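PDB 2V5I: salmonella typhimurium DB7155 bacteriophage DET7 tailspike from Bacteriophage, which binds and hydrolyses the O-antigen of its Salmonella host, serving the phage as its receptor-binding tailspike. Local coordinates for the interface of chains A and B. Coordinates in Å, arbitrary orientation; residue numbers count along the deposited sequence, not the author numbering. Chains: chain A/B, Salmonella typhimurium DB7155 bacteriophage DET7 tailspike.

The interface of chains A and B. Residues chain A 446, 454-455, 472, 474, 487; chain B 458-460, 469-470.
B:Leu458 pushes its isobutyl group in among A:Val446, A:Ala454, A:Leu472 and A:Ser474. This is a strand-to-strand joint between two copies of a P22-type tailspike, in the intertwined C-terminal region of the beta-helical trimer. The leucine runs abreast of A:Val446 in one direction, and its CD2 methyl sits 3.5 Å from CG2 of the valine. The same CD2 of B:Leu458 also rests against the carbonyl oxygen of A:Ala454. The other branch, CD1, reaches toward CD2 of A:Leu472 at 4.1 Å, where the two leucines meet at a slant in a looser contact. Nearer the backbone, CB of B:Leu458 packs on CB of A:Ser474.

The strands themselves, 453-460 of chain B beside 443-448 of chain A, are joined in parallel: the backbone N of B:Arg459 donates to the carbonyl O of A:Val446 at 2.9 Å. The carbonyl O of B:Arg459 lies against CB of A:Ala454, while its side chain heads away from chain A, so the residue contributes mainly through its backbone. One residue on, CG1 of B:Ile460 lies beside the methyl and backbone N of A:Ala454, and its CD1 meets OG and the carbonyl O of A:Ser474.

Beside this apolar patch the hydroxyls of two serines meet side-on, OG of A:Ser474 being hydrogen-bonded to OG of B:Ser469 at 2.8 Å. A:Ser474 holds OG anti to its backbone N (chi1 -180°), which carries the hydroxyl toward chain B. The hydroxyl of B:Ser469 may also make a weak bond back to the carbonyl O of B:Leu458, linking it to the strand that bears the leucine.

Water 1 backs the serine pair. It is hydrogen-bonded to OG of A:Ser474 at 2.6 Å, so that this hydroxyl is held by both the water and B:Ser469. Water 1 also bonds to OG1 of A:Thr487 and, across the interface, to the carbonyl O of B:Ser469. The water thereby ties strands 470-476 and 485-493 of chain A to the loop residue just before strand 470-476 of chain B.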
loop_
_atom_site.group_PDB
_atom_site.type_symbol
_atom_site.label_atom_id
_atom_site.label_comp_id
_atom_site.label_asym_id
_atom_site.label_seq_id
_atom_site.Cartn_x
_atom_site.Cartn_y
_atom_site.Cartn_z
ATOM N N VAL A 446 -3.494 23.041 -16.590
ATOM C CA VAL A 446 -4.637 22.234 -17.004
ATOM C C VAL A 446 -4.500 21.944 -18.490
ATOM O O VAL A 446 -4.248 22.858 -19.271
ATOM C CB VAL A 446 -6.068 22.842 -16.626
ATOM C CG1 VAL A 446 -6.237 22.831 -15.073
ATOM C CG2 VAL A 446 -6.298 24.200 -17.194
ATOM N N ALA A 454 -9.636 24.091 -22.938
ATOM C CA ALA A 454 -9.066 23.639 -21.676
ATOM C C ALA A 454 -9.666 24.587 -20.631
ATOM O O ALA A 454 -9.753 25.790 -20.871
ATOM C CB ALA A 454 -7.569 23.770 -21.677
ATOM N N GLU A 455 -10.036 24.076 -19.443
ATOM C CA GLU A 455 -10.683 24.979 -18.472
ATOM C C GLU A 455 -10.377 24.658 -17.017
ATOM O O GLU A 455 -10.107 23.520 -16.672
ATOM C CB GLU A 455 -12.211 24.963 -18.621
ATOM C CG GLU A 455 -12.920 23.868 -17.840
ATOM C CD GLU A 455 -14.447 23.850 -18.041
ATOM O OE1 GLU A 455 -14.993 24.831 -18.607
ATOM O OE2 GLU A 455 -15.097 22.853 -17.625
ATOM N N LEU A 472 -12.437 29.961 -15.977
ATOM C CA LEU A 472 -11.315 30.437 -16.764
ATOM C C LEU A 472 -11.160 29.383 -17.862
ATOM O O LEU A 472 -10.987 28.208 -17.552
ATOM C CB LEU A 472 -10.063 30.447 -15.890
ATOM C CG LEU A 472 -8.733 30.594 -16.612
ATOM C CD1 LEU A 472 -8.665 31.951 -17.176
ATOM C CD2 LEU A 472 -7.526 30.295 -15.630
ATOM N N SER A 474 -9.710 28.399 -21.982
ATOM C CA SER A 474 -8.930 28.662 -23.195
ATOM C C SER A 474 -9.572 27.883 -24.371
ATOM O O SER A 474 -9.991 26.739 -24.214
ATOM C CB SER A 474 -7.500 28.186 -22.965
ATOM O OG SER A 474 -6.721 28.430 -24.115
ATOM N N THR A 487 -8.573 33.383 -24.450
ATOM C CA THR A 487 -8.820 33.104 -23.012
ATOM C C THR A 487 -10.067 33.903 -22.606
ATOM O O THR A 487 -10.236 35.062 -22.981
ATOM C CB THR A 487 -7.629 33.539 -22.196
ATOM O OG1 THR A 487 -6.460 32.782 -22.635
ATOM C CG2 THR A 487 -7.796 33.216 -20.727
ATOM N N LEU B 458 -2.798 26.947 -19.111
ATOM C CA LEU B 458 -3.780 26.162 -19.825
ATOM C C LEU B 458 -3.111 25.683 -21.121
ATOM O O LEU B 458 -2.329 26.391 -21.738
ATOM C CB LEU B 458 -5.012 26.988 -20.178
ATOM C CG LEU B 458 -5.707 27.542 -18.948
ATOM C CD1 LEU B 458 -5.599 29.005 -19.057
ATOM C CD2 LEU B 458 -7.171 27.165 -18.928
ATOM N N ARG B 459 -3.400 24.454 -21.495
ATOM C CA ARG B 459 -2.881 23.877 -22.733
ATOM C C ARG B 459 -3.961 23.023 -23.406
ATOM O O ARG B 459 -4.656 22.244 -22.782
ATOM C CB ARG B 459 -1.628 23.040 -22.476
ATOM C CG ARG B 459 -0.936 22.626 -23.740
ATOM C CD ARG B 459 0.411 21.893 -23.535
ATOM N NE ARG B 459 1.382 22.778 -22.931
ATOM C CZ ARG B 459 2.686 22.496 -22.859
ATOM N NH1 ARG B 459 3.146 21.383 -23.357
ATOM N NH2 ARG B 459 3.516 23.338 -22.262
ATOM N N ILE B 460 -4.098 23.207 -24.713
ATOM C CA ILE B 460 -5.072 22.470 -25.499
ATOM C C ILE B 460 -4.279 21.540 -26.408
ATOM O O ILE B 460 -3.684 21.994 -27.400
ATOM C CB ILE B 460 -5.926 23.434 -26.401
ATOM C CG1 ILE B 460 -6.583 24.520 -25.551
ATOM C CG2 ILE B 460 -6.995 22.628 -27.137
ATOM C CD1 ILE B 460 -7.257 25.656 -26.303
ATOM N N SER B 469 -1.603 27.408 -24.236
ATOM C CA SER B 469 -2.530 28.236 -24.972
ATOM C C SER B 469 -2.877 29.547 -24.264
ATOM O O SER B 469 -3.361 30.496 -24.880
ATOM C CB SER B 469 -3.777 27.420 -25.274
ATOM O OG SER B 469 -4.374 26.863 -24.094
ATOM N N GLY B 470 -2.694 29.551 -22.952
ATOM C CA GLY B 470 -2.958 30.752 -22.187
ATOM C C GLY B 470 -2.618 30.469 -20.732
ATOM O O GLY B 470 -2.148 29.405 -20.385
HETATM O O HOH W 1 -6.093 30.902 -24.585
#